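Local coordinates for protein probable benzoylformate decarboxylase (Rhodococcus jostii, PDB 7ORX) that binds thiamine diphosphate and belongs to the family of thiamine diphosphate-dependent enzymes, with three parallel-sheet domains in each of four chains, at residues Y12-R16 against G37-F42; H92-V97 against A153-V159; D222-L226 against L325-A329; D345-A349 against S388-L392; K448-V452 against A513-P519. All blocks are in the same frame, centred on the assembly; numbering follows the deposited sequence.

Interaction 1 (Y12-R16 against G37-F42)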
# COMPACT_ATOMS: atom_id res chain seq x y z
N TYR C 12 -14.42 -23.54 -12.32
CA TYR C 12 -14.31 -24.04 -13.72
C TYR C 12 -15.65 -23.89 -14.45
O TYR C 12 -15.64 -23.46 -15.61
CB TYR C 12 -13.77 -25.47 -13.77
CG TYR C 12 -12.26 -25.54 -13.73
CD1 TYR C 12 -11.51 -24.97 -14.74
CD2 TYR C 12 -11.58 -26.16 -12.69
CE1 TYR C 12 -10.12 -25.01 -14.72
CE2 TYR C 12 -10.20 -26.23 -12.65
CZ TYR C 12 -9.46 -25.65 -13.68
OH TYR C 12 -8.09 -25.70 -13.70
N GLU C 13 -16.78 -24.14 -13.79
CA GLU C 13 -18.09 -23.99 -14.47
C GLU C 13 -18.28 -22.51 -14.83
O GLU C 13 -18.93 -22.18 -15.87
CB GLU C 13 -19.21 -24.60 -13.61
CG GLU C 13 -20.60 -24.44 -14.23
CD GLU C 13 -21.37 -25.64 -14.79
OE1 GLU C 13 -22.59 -25.79 -14.44
OE2 GLU C 13 -20.79 -26.37 -15.66
N LEU C 14 -17.69 -21.64 -14.01
CA LEU C 14 -17.85 -20.18 -14.14
C LEU C 14 -16.93 -19.68 -15.24
O LEU C 14 -17.42 -18.92 -16.10
CB LEU C 14 -17.53 -19.57 -12.78
CG LEU C 14 -17.40 -18.06 -12.77
CD1 LEU C 14 -18.75 -17.38 -12.87
CD2 LEU C 14 -16.65 -17.58 -11.54
N LEU C 15 -15.65 -20.07 -15.24
CA LEU C 15 -14.69 -19.65 -16.28
C LEU C 15 -15.26 -20.05 -17.64
O LEU C 15 -15.14 -19.27 -18.56
CB LEU C 15 -13.33 -20.29 -16.03
CG LEU C 15 -12.70 -19.96 -14.68
CD1 LEU C 15 -11.53 -20.85 -14.40
CD2 LEU C 15 -12.29 -18.51 -14.60
N ARG C 16 -15.86 -21.24 -17.76
CA ARG C 16 -16.46 -21.73 -19.04
C ARG C 16 -17.61 -20.81 -19.43
O ARG C 16 -17.72 -20.46 -20.59
CB ARG C 16 -16.97 -23.18 -18.99
CG ARG C 16 -17.58 -23.63 -20.32
CD ARG C 16 -18.18 -25.03 -20.42
NE ARG C 16 -17.24 -26.06 -20.03
CZ ARG C 16 -17.14 -26.59 -18.80
NH1 ARG C 16 -17.93 -26.21 -17.82
NH2 ARG C 16 -16.24 -27.53 -18.56
N GLY C 37 -8.04 -30.14 -11.65
CA GLY C 37 -9.50 -30.17 -11.86
C GLY C 37 -9.89 -29.55 -13.18
O GLY C 37 -11.09 -29.42 -13.45
N MET C 38 -8.92 -29.15 -13.99
CA MET C 38 -9.15 -28.50 -15.30
C MET C 38 -9.90 -29.48 -16.21
O MET C 38 -9.53 -30.64 -16.31
CB MET C 38 -7.81 -28.15 -15.92
CG MET C 38 -7.87 -27.49 -17.25
SD MET C 38 -6.25 -26.66 -17.54
CE MET C 38 -6.57 -25.96 -19.15
N PRO C 39 -11.02 -29.08 -16.84
CA PRO C 39 -11.71 -29.94 -17.82
C PRO C 39 -10.99 -30.16 -19.16
O PRO C 39 -9.99 -29.54 -19.38
CB PRO C 39 -13.01 -29.17 -18.11
CG PRO C 39 -13.16 -28.24 -16.93
CD PRO C 39 -11.75 -27.83 -16.56
N ASP C 40 -11.58 -30.97 -20.03
CA ASP C 40 -11.04 -31.34 -21.36
C ASP C 40 -11.30 -30.25 -22.40
O ASP C 40 -10.47 -30.15 -23.29
CB ASP C 40 -11.58 -32.70 -21.81
CG ASP C 40 -10.94 -33.84 -21.03
OD1 ASP C 40 -9.93 -33.55 -20.33
OD2 ASP C 40 -11.45 -35.01 -21.13
N ASP C 41 -12.37 -29.46 -22.29
CA ASP C 41 -12.67 -28.39 -23.30
C ASP C 41 -11.75 -27.17 -23.08
O ASP C 41 -11.81 -26.21 -23.88
CB ASP C 41 -14.18 -28.06 -23.33
CG ASP C 41 -14.80 -27.63 -22.01
OD1 ASP C 41 -14.63 -28.38 -21.00
OD2 ASP C 41 -15.46 -26.55 -21.98
N PHE C 42 -10.93 -27.16 -22.03
CA PHE C 42 -9.99 -26.04 -21.69
C PHE C 42 -8.60 -26.37 -22.25
O PHE C 42 -8.21 -27.57 -22.20
CB PHE C 42 -9.83 -25.87 -20.18
CG PHE C 42 -10.92 -25.12 -19.46
CD1 PHE C 42 -12.24 -25.50 -19.56
CD2 PHE C 42 -10.61 -24.04 -18.65
CE1 PHE C 42 -13.23 -24.81 -18.90
CE2 PHE C 42 -11.61 -23.34 -18.00
CZ PHE C 42 -12.92 -23.73 -18.12

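Interaction 2 (H92-V97 against A153-V159)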
# COMPACT_ATOMS: atom_id res chain seq x y z
N HIS C 92 -5.44 -1.25 -21.69
CA HIS C 92 -6.80 -1.52 -21.18
C HIS C 92 -7.15 -2.97 -21.52
O HIS C 92 -8.22 -3.20 -22.16
CB HIS C 92 -7.85 -0.52 -21.73
CG HIS C 92 -7.61 0.89 -21.29
ND1 HIS C 92 -7.39 1.21 -19.98
CD2 HIS C 92 -7.64 2.05 -21.98
CE1 HIS C 92 -7.21 2.51 -19.88
NE2 HIS C 92 -7.37 3.05 -21.10
N SER C 93 -6.28 -3.87 -21.09
CA SER C 93 -6.37 -5.31 -21.37
C SER C 93 -6.96 -6.04 -20.17
O SER C 93 -6.40 -5.98 -19.07
CB SER C 93 -5.04 -5.86 -21.76
OG SER C 93 -4.98 -5.90 -23.19
N PRO C 94 -8.13 -6.71 -20.35
CA PRO C 94 -8.80 -7.40 -19.26
C PRO C 94 -8.20 -8.74 -18.89
O PRO C 94 -8.90 -9.70 -18.91
CB PRO C 94 -10.24 -7.56 -19.79
CG PRO C 94 -10.08 -7.61 -21.27
CD PRO C 94 -8.91 -6.70 -21.59
N LEU C 95 -6.93 -8.80 -18.53
CA LEU C 95 -6.28 -10.02 -17.99
C LEU C 95 -6.82 -10.29 -16.59
O LEU C 95 -6.81 -9.37 -15.73
CB LEU C 95 -4.77 -9.83 -17.89
CG LEU C 95 -4.05 -9.48 -19.19
CD1 LEU C 95 -2.52 -9.51 -18.97
CD2 LEU C 95 -4.43 -10.45 -20.30
N VAL C 96 -7.18 -11.53 -16.32
CA VAL C 96 -7.55 -12.00 -14.97
C VAL C 96 -6.39 -12.87 -14.48
O VAL C 96 -6.23 -13.98 -14.97
CB VAL C 96 -8.84 -12.80 -15.08
CG1 VAL C 96 -9.24 -13.31 -13.72
CG2 VAL C 96 -9.93 -11.97 -15.74
N VAL C 97 -5.56 -12.36 -13.60
CA VAL C 97 -4.34 -13.10 -13.21
C VAL C 97 -4.59 -13.76 -11.87
O VAL C 97 -4.70 -13.03 -10.89
CB VAL C 97 -3.17 -12.11 -13.11
CG1 VAL C 97 -1.87 -12.79 -12.74
CG2 VAL C 97 -3.04 -11.29 -14.37
N ALA C 153 -13.01 1.61 -16.98
CA ALA C 153 -11.99 1.43 -18.00
C ALA C 153 -11.30 0.09 -17.84
O ALA C 153 -10.70 -0.15 -16.73
CB ALA C 153 -10.96 2.49 -17.82
N LYS C 154 -11.31 -0.73 -18.90
CA LYS C 154 -10.90 -2.14 -18.80
C LYS C 154 -9.48 -2.25 -18.24
O LYS C 154 -8.73 -1.30 -18.32
CB LYS C 154 -11.12 -2.77 -20.16
CG LYS C 154 -12.46 -3.41 -20.39
CD LYS C 154 -12.88 -3.52 -21.87
CE LYS C 154 -14.03 -2.58 -22.19
NZ LYS C 154 -13.81 -1.73 -23.40
N GLY C 155 -9.10 -3.38 -17.67
CA GLY C 155 -7.74 -3.54 -17.13
C GLY C 155 -7.53 -4.82 -16.33
O GLY C 155 -8.44 -5.58 -16.03
N PRO C 156 -6.27 -5.09 -15.99
CA PRO C 156 -5.91 -6.31 -15.29
C PRO C 156 -6.25 -6.34 -13.80
O PRO C 156 -6.19 -5.31 -13.12
CB PRO C 156 -4.39 -6.38 -15.51
CG PRO C 156 -3.97 -4.96 -15.63
CD PRO C 156 -5.11 -4.25 -16.31
N VAL C 157 -6.55 -7.54 -13.32
CA VAL C 157 -7.02 -7.83 -11.93
C VAL C 157 -6.21 -9.03 -11.41
O VAL C 157 -5.76 -9.83 -12.24
CB VAL C 157 -8.53 -8.13 -11.96
CG1 VAL C 157 -9.26 -7.00 -12.64
CG2 VAL C 157 -8.83 -9.39 -12.73
N TYR C 158 -6.02 -9.15 -10.11
CA TYR C 158 -5.19 -10.21 -9.53
C TYR C 158 -5.94 -10.86 -8.37
O TYR C 158 -6.50 -10.15 -7.59
CB TYR C 158 -3.89 -9.61 -9.02
CG TYR C 158 -2.89 -10.56 -8.40
CD1 TYR C 158 -2.05 -11.34 -9.18
CD2 TYR C 158 -2.70 -10.58 -7.04
CE1 TYR C 158 -1.09 -12.16 -8.60
CE2 TYR C 158 -1.74 -11.39 -6.45
CZ TYR C 158 -0.91 -12.17 -7.24
OH TYR C 158 0.02 -12.96 -6.63
N VAL C 159 -5.91 -12.17 -8.30
CA VAL C 159 -6.59 -12.97 -7.25
C VAL C 159 -5.57 -14.00 -6.78
O VAL C 159 -5.15 -14.79 -7.63
CB VAL C 159 -7.84 -13.64 -7.82
CG1 VAL C 159 -8.48 -14.50 -6.76
CG2 VAL C 159 -8.83 -12.64 -8.36

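Interaction 3 (D222-L226 against L325-A329)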
# COMPACT_ATOMS: atom_id res chain seq x y z
N ASP C 222 -16.29 3.84 -38.56
CA ASP C 222 -17.09 5.03 -38.16
C ASP C 222 -16.17 6.25 -38.04
O ASP C 222 -16.58 7.35 -38.37
CB ASP C 222 -17.87 4.74 -36.86
CG ASP C 222 -18.93 3.65 -37.03
OD1 ASP C 222 -19.72 3.76 -38.00
OD2 ASP C 222 -19.00 2.71 -36.17
N ALA C 223 -14.95 6.06 -37.56
CA ALA C 223 -13.91 7.10 -37.60
C ALA C 223 -13.70 7.51 -39.07
O ALA C 223 -13.60 8.72 -39.35
CB ALA C 223 -12.65 6.55 -37.03
N VAL C 224 -13.62 6.54 -39.98
CA VAL C 224 -13.44 6.82 -41.43
C VAL C 224 -14.61 7.67 -41.89
O VAL C 224 -14.36 8.71 -42.51
CB VAL C 224 -13.30 5.54 -42.29
CG1 VAL C 224 -13.65 5.82 -43.73
CG2 VAL C 224 -11.91 4.94 -42.17
N LEU C 225 -15.83 7.24 -41.59
CA LEU C 225 -17.03 7.92 -42.14
C LEU C 225 -17.04 9.36 -41.62
O LEU C 225 -17.36 10.28 -42.38
CB LEU C 225 -18.26 7.12 -41.75
CG LEU C 225 -19.59 7.74 -42.18
CD1 LEU C 225 -19.62 8.04 -43.68
CD2 LEU C 225 -20.72 6.83 -41.78
N LEU C 226 -16.64 9.56 -40.38
CA LEU C 226 -16.64 10.90 -39.73
C LEU C 226 -15.60 11.80 -40.39
O LEU C 226 -15.93 12.95 -40.66
CB LEU C 226 -16.36 10.73 -38.23
CG LEU C 226 -16.30 12.03 -37.44
CD1 LEU C 226 -17.60 12.82 -37.59
CD2 LEU C 226 -16.02 11.78 -35.96
N LEU C 325 -18.64 7.66 -31.60
CA LEU C 325 -18.12 7.77 -32.98
C LEU C 325 -19.20 7.34 -33.98
O LEU C 325 -19.31 8.00 -35.02
CB LEU C 325 -16.88 6.87 -33.07
CG LEU C 325 -15.69 7.45 -33.77
CD1 LEU C 325 -15.48 8.91 -33.44
CD2 LEU C 325 -14.46 6.65 -33.35
N GLU C 326 -19.90 6.25 -33.69
CA GLU C 326 -21.01 5.72 -34.53
C GLU C 326 -22.06 6.81 -34.66
O GLU C 326 -22.43 7.14 -35.79
CB GLU C 326 -21.56 4.42 -33.94
CG GLU C 326 -22.75 3.86 -34.70
CD GLU C 326 -23.50 2.68 -34.08
OE1 GLU C 326 -22.96 2.03 -33.13
OE2 GLU C 326 -24.65 2.38 -34.54
N ILE C 327 -22.51 7.36 -33.53
CA ILE C 327 -23.57 8.41 -33.48
C ILE C 327 -23.08 9.61 -34.31
O ILE C 327 -23.86 10.06 -35.20
CB ILE C 327 -23.94 8.79 -32.03
CG1 ILE C 327 -25.08 7.93 -31.46
CG2 ILE C 327 -24.29 10.26 -31.94
CD1 ILE C 327 -24.70 7.09 -30.24
N LEU C 328 -21.87 10.12 -34.04
CA LEU C 328 -21.42 11.38 -34.66
C LEU C 328 -21.28 11.15 -36.17
O LEU C 328 -21.66 12.03 -36.95
CB LEU C 328 -20.06 11.77 -34.10
CG LEU C 328 -19.99 12.21 -32.65
CD1 LEU C 328 -18.52 12.44 -32.30
CD2 LEU C 328 -20.81 13.45 -32.44
N ALA C 329 -20.71 10.01 -36.56
CA ALA C 329 -20.44 9.64 -37.96
C ALA C 329 -21.76 9.61 -38.74
O ALA C 329 -21.77 10.02 -39.90
CB ALA C 329 -19.74 8.30 -38.02

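Interaction 4 (D345-A349 against S388-L392)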
# COMPACT_ATOMS: atom_id res chain seq x y z
N ASP C 345 2.21 8.67 -53.51
CA ASP C 345 2.77 7.30 -53.63
C ASP C 345 3.78 7.12 -52.49
O ASP C 345 4.27 8.14 -51.97
CB ASP C 345 3.32 7.08 -55.04
CG ASP C 345 2.92 5.70 -55.55
OD1 ASP C 345 2.36 4.90 -54.69
OD2 ASP C 345 3.18 5.43 -56.79
N PHE C 346 4.02 5.88 -52.05
CA PHE C 346 5.04 5.60 -51.02
C PHE C 346 6.41 6.10 -51.52
O PHE C 346 6.79 5.74 -52.68
CB PHE C 346 5.13 4.10 -50.75
CG PHE C 346 3.99 3.50 -50.00
CD1 PHE C 346 3.80 3.82 -48.65
CD2 PHE C 346 3.10 2.65 -50.63
CE1 PHE C 346 2.75 3.27 -47.94
CE2 PHE C 346 2.04 2.11 -49.91
CZ PHE C 346 1.88 2.39 -48.56
N GLU C 347 7.11 6.88 -50.70
CA GLU C 347 8.52 7.31 -50.91
C GLU C 347 9.39 6.08 -51.25
O GLU C 347 9.12 4.96 -50.76
CB GLU C 347 9.06 8.05 -49.69
CG GLU C 347 10.41 8.72 -49.92
CD GLU C 347 10.96 9.54 -48.77
OE1 GLU C 347 10.27 9.63 -47.68
OE2 GLU C 347 12.06 10.12 -48.95
N GLU C 348 10.39 6.31 -52.09
CA GLU C 348 11.28 5.26 -52.65
C GLU C 348 12.23 4.80 -51.56
O GLU C 348 12.60 5.66 -50.72
CB GLU C 348 12.01 5.84 -53.85
CG GLU C 348 12.71 4.79 -54.68
CD GLU C 348 11.76 3.92 -55.50
OE1 GLU C 348 10.75 3.40 -54.90
OE2 GLU C 348 12.04 3.77 -56.74
N ALA C 349 12.60 3.51 -51.54
CA ALA C 349 13.36 2.90 -50.42
C ALA C 349 14.64 2.20 -50.91
O ALA C 349 14.63 0.99 -51.02
CB ALA C 349 12.48 1.97 -49.64
N SER C 388 5.58 5.51 -42.56
CA SER C 388 5.77 6.14 -43.89
C SER C 388 5.70 5.06 -44.96
O SER C 388 5.68 5.39 -46.14
CB SER C 388 7.07 6.92 -43.93
OG SER C 388 8.16 6.02 -44.03
N GLN C 389 5.60 3.79 -44.56
CA GLN C 389 5.89 2.66 -45.46
C GLN C 389 4.85 1.53 -45.32
O GLN C 389 4.88 0.67 -46.17
CB GLN C 389 7.33 2.24 -45.16
CG GLN C 389 8.10 1.74 -46.37
CD GLN C 389 8.38 2.82 -47.39
OE1 GLN C 389 8.19 2.62 -48.58
NE2 GLN C 389 8.87 3.96 -46.95
N MET C 390 3.91 1.53 -44.37
CA MET C 390 2.99 0.37 -44.21
C MET C 390 1.58 0.71 -44.68
O MET C 390 1.20 1.90 -44.55
CB MET C 390 2.96 -0.08 -42.75
CG MET C 390 4.29 -0.69 -42.35
SD MET C 390 4.60 -2.20 -43.26
CE MET C 390 3.92 -3.37 -42.10
N ASP C 391 0.87 -0.31 -45.22
CA ASP C 391 -0.54 -0.20 -45.71
C ASP C 391 -1.44 -1.08 -44.85
O ASP C 391 -1.77 -2.19 -45.26
CB ASP C 391 -0.69 -0.55 -47.20
CG ASP C 391 -2.09 -0.40 -47.80
OD1 ASP C 391 -3.03 0.01 -47.07
OD2 ASP C 391 -2.23 -0.70 -49.01
N LEU C 392 -1.84 -0.54 -43.71
CA LEU C 392 -2.76 -1.18 -42.72
C LEU C 392 -4.18 -0.72 -43.01
O LEU C 392 -4.37 0.49 -43.10
CB LEU C 392 -2.33 -0.70 -41.33
CG LEU C 392 -1.13 -1.40 -40.69
CD1 LEU C 392 -0.16 -1.89 -41.71
CD2 LEU C 392 -0.42 -0.48 -39.72

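Interaction 5 (K448-V452 against A513-P519)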
# COMPACT_ATOMS: atom_id res chain seq x y z
N LYS C 448 2.77 -25.20 -32.08
CA LYS C 448 2.71 -25.19 -33.56
C LYS C 448 1.95 -23.95 -34.03
O LYS C 448 1.03 -24.08 -34.83
CB LYS C 448 2.05 -26.47 -34.07
CG LYS C 448 2.97 -27.47 -34.77
CD LYS C 448 2.57 -27.65 -36.23
CE LYS C 448 3.46 -28.64 -36.99
NZ LYS C 448 3.00 -28.82 -38.39
N ILE C 449 2.39 -22.80 -33.56
CA ILE C 449 1.72 -21.49 -33.78
C ILE C 449 2.45 -20.76 -34.88
O ILE C 449 3.59 -20.30 -34.68
CB ILE C 449 1.73 -20.69 -32.47
CG1 ILE C 449 1.05 -21.49 -31.35
CG2 ILE C 449 1.12 -19.31 -32.67
CD1 ILE C 449 1.15 -20.84 -30.01
N PRO C 450 1.84 -20.63 -36.07
CA PRO C 450 2.57 -20.22 -37.28
C PRO C 450 2.88 -18.72 -37.36
O PRO C 450 2.61 -18.16 -38.38
CB PRO C 450 1.55 -20.54 -38.40
CG PRO C 450 0.21 -20.33 -37.72
CD PRO C 450 0.42 -20.91 -36.33
N VAL C 451 3.40 -18.12 -36.28
CA VAL C 451 3.87 -16.70 -36.28
C VAL C 451 5.06 -16.59 -37.23
O VAL C 451 5.93 -17.49 -37.22
CB VAL C 451 4.43 -16.20 -34.95
CG1 VAL C 451 3.69 -14.99 -34.50
CG2 VAL C 451 4.57 -17.26 -33.89
N VAL C 452 5.21 -15.41 -37.82
CA VAL C 452 6.50 -14.99 -38.41
C VAL C 452 7.13 -13.90 -37.53
O VAL C 452 6.48 -12.87 -37.33
CB VAL C 452 6.24 -14.50 -39.84
CG1 VAL C 452 7.54 -14.03 -40.49
CG2 VAL C 452 5.49 -15.58 -40.63
N ALA C 513 8.58 -18.15 -45.20
CA ALA C 513 8.01 -18.00 -43.83
C ALA C 513 6.49 -17.86 -43.87
O ALA C 513 5.87 -18.47 -43.04
CB ALA C 513 8.63 -16.83 -43.12
N LEU C 514 5.91 -17.08 -44.78
CA LEU C 514 4.43 -16.89 -44.83
C LEU C 514 3.75 -18.20 -45.24
O LEU C 514 2.60 -18.39 -44.83
CB LEU C 514 4.05 -15.79 -45.83
CG LEU C 514 4.47 -14.38 -45.44
CD1 LEU C 514 4.30 -13.42 -46.60
CD2 LEU C 514 3.68 -13.86 -44.27
N ALA C 515 4.41 -19.07 -46.01
CA ALA C 515 3.82 -20.36 -46.44
C ALA C 515 3.86 -21.40 -45.31
O ALA C 515 3.15 -22.38 -45.43
CB ALA C 515 4.54 -20.87 -47.64
N ALA C 516 4.70 -21.22 -44.29
CA ALA C 516 5.03 -22.26 -43.28
C ALA C 516 3.83 -22.54 -42.36
O ALA C 516 3.01 -21.63 -42.12
CB ALA C 516 6.21 -21.81 -42.46
N ASP C 517 3.76 -23.78 -41.87
CA ASP C 517 2.75 -24.27 -40.90
C ASP C 517 3.36 -24.18 -39.50
O ASP C 517 2.87 -24.84 -38.60
CB ASP C 517 2.38 -25.74 -41.14
CG ASP C 517 1.69 -26.09 -42.46
OD1 ASP C 517 0.75 -25.37 -42.84
OD2 ASP C 517 2.08 -27.09 -43.11
N ALA C 518 4.48 -23.51 -39.34
CA ALA C 518 5.27 -23.52 -38.09
C ALA C 518 5.83 -22.13 -37.84
O ALA C 518 6.03 -21.34 -38.77
CB ALA C 518 6.37 -24.57 -38.13
N PRO C 519 6.12 -21.77 -36.56
CA PRO C 519 6.87 -20.56 -36.26
C PRO C 519 8.14 -20.57 -37.11
O PRO C 519 8.77 -21.62 -37.27
CB PRO C 519 7.20 -20.64 -34.78
CG PRO C 519 6.98 -22.08 -34.44
CD PRO C 519 5.85 -22.55 -35.35

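Interaction 1 (Y12-R16 against G37-F42)
Helix 7-17 shows how an aromatic pair and a salt bridge can together hold a helix to a loop. Tyr12 comes first and gives up the most surface. Its ring is covered on one face by Met38 CA and Pro39 CD, both CH-pi contacts 3.7 Å from the ring centroid, while its edge meets the face of Phe42 in a T-shaped pair with centroids 5.3 Å apart. Its OH is hydrogen-bonded to Phe34 O. Glu13 turns from the loop but offers OE2, 3.6 Å from Arg16 NH1. Leu15 CB reaches the ring edge of Phe42, 4.0 Å from CE2. Arg16 then closes the row with a two-pronged salt bridge, NE to Asp41 OD2 at 2.7 Å and NH2 to Asp41 OD1 at 3.0 Å, which makes a network with Glu13. Phe42 CE1 lies over one guanidinium face. The bridge thus lies at the more exposed margin of a buried aromatic pair, tying the helix to the loop that leads into strand 43-46 of the N-terminal domain.

Interaction 2 (H92-V97 against A153-V159)
Two adjacent parallel strands pair here, 95-101 and 157-162, in the interior of the six-stranded sheet of the N-terminal domain. Val157 N donates to Leu95 O at 3.0 Å, Val97 N to Val157 O at 2.9 Å, and Val159 N to Val97 O at 3.0 Å, so Val157 bonds on both sides of Val96 and Val97 on both sides of Tyr158. On one face Val96 CG1 lies 4.1 Å from Val157 CG2, and helix 138-149 packs on Val157. On the other, Val97 CG1 lies 3.8 Å from Tyr158 CD1. Before the strands begin, Pro94 centres an inverse gamma turn, and Pro156 has no amide hydrogen to offer Ser93 O. The loops still meet: His92, the positive-phi residue of the Schellman motif that follows helix 82-90, donates from ND1 to Lys154 O at 3.3 Å, while its NE2 pairs with Glu307. With helices joining successive parallel strands, the pairing is characteristic of the open alpha/beta sheet of thiamine diphosphate-binding domains.

Interaction 3 (D222-L226 against L325-A329)
Apolar packing dominates where helix 220-230 meets helix 321-331, and it shows how a small residue lets two helices draw close. The short segments run in nearly the same direction, 29° apart, with axes 8.5 Å apart at closest approach. Ala329 lies in the middle of the interface: its CB is 3.3 Å from Asp222 O, a backbone oxygen of the other helix, and 4.2 Å from Leu226 CB, while the CA atoms of Leu226 and Ala329 approach to 4.4 Å. Leucines fill in around it. Leu226 CD2 touches Leu325 CD1 at 3.9 Å, Leu226 CD1 reaches Leu328 CB at 4.4 Å, and Leu325 CD2 meets Ala223 CB at 4.1 Å; Leu225 CD2 lies 4.2 Å from Ala329 CB.

Both helices belong to the central domain, a Rossmann-like layer of parallel strands and helices. Helix 220-230 rests on strand 206-210 through Ala223 and Leu226, while Leu328 of helix 321-331 packs on helix 190-202.

The polar atoms between the two segments make van der Waals contacts only: Asp222 CB is 4.0 Å from Leu325 O, and Asp222 OD2 is 3.8 Å from Glu326 CB, whose carboxylate leads away. Within each helix run the backbone hydrogen bonds Leu226 N to Asp222 O at 3.0 Å and Ala329 N to Leu325 O at 2.9 Å. Just past the segment, Lys229 NZ of helix 220-230 donates a hydrogen bond to Ala329 O, a link between the two helices.

Interaction 4 (D345-A349 against S388-L392)
Phe346 and Gln389 provide most of the surface lost in this contact, an example of an aromatic side chain from a connecting loop lying along the backbone of segment 388-392. The ring of Phe346 presents its edge to the chain: CD1 is 3.5 Å from Ser388 O, CE1 is 4.0 Å from Met390 O, and CZ lies 4.1 Å from Asp391 CB. Arg248 and Arg366 both make cation-pi contacts with the same ring. The loop bearing Phe346 runs between helix 321-331 of the Rossmann-like central domain and helix 358-368, whereas Gln389 lies on helix 383-389 in the C-terminal thiamine diphosphate-binding domain, so the contact ties the linker to that domain. Gln389 CB points away from the loop, but the end of its side chain turns back, leaving OE1 4.0 Å from Phe346 CB and 3.3 Å from Glu347 O. Those last two oxygens are both acceptors and only pack together. Behind them, the Gln389 side chain rests on helix 358-368, and its backbone O accepts a hydrogen bond from Arg366.

Interaction 5 (K448-V452 against A513-P519)
The loops before two parallel strands here fit together largely by shape. The main bump is the Pro519 ring, which sits against the backbone bend formed by Ile449, Pro450 and Val451. Its CD lies 3.3 Å from Ile449 O, and its CA is 3.4 Å from Val451 O in a CA-H...O contact. The bend owes its curvature to an inverse gamma turn centred on Pro450, with Val451 N bonded to Ile449 O at 2.7 Å. Pro519 N carries no hydrogen and cannot donate to Ile449 O, so the two meet by packing.

Pro450 in turn rests on the chain before Pro519: its CA is 3.8 Å from Ala518 C and its CB 4.1 Å from Ala516 O. On the more exposed flank, the aliphatic part of Lys448 lies over Asp517, CD 3.7 Å from Asp517 O. At the deeper end, Val452 fills the space beside the C-terminal part of helix 503-515, with CG1 4.0 Å from Ala513 CB and CG2 4.4 Å from Leu514 CD2.

Lys448, just after helix 440-447, has the positive phi of a Schellman motif, and the chain then enters strand 452-457, while Pro519 leads into the adjacent parallel strand 520-525. Ala444 of helix 440-447 packs on Pro519, and helix 409-418 covers Ile449 and Val451, placing the contact at the start of neighbouring strands in the C-terminal domain's sheet.

In the fold
The five contacts follow one another in series along the chain and sample its three alpha/beta domains in turn. Interactions 1 and 2 share the N-terminal domain, with centres about 20 Å apart: the first joins helix 7-17 to the loop before edge strand 43-46, the second pairs two strands inside the sheet. Interaction 3 lies in the central domain, and interaction 4 joins the linker beyond it to the C-terminal domain, their centres about 26 Å apart. Interaction 5 lies at the C-terminal sheet, whose 2-1-3-4-6-5 strand order repeats the N-terminal one, at the strand pair equivalent to that of interaction 2. The two thiamine diphosphate-binding domains are thus built alike, with the central domain between them in sequence.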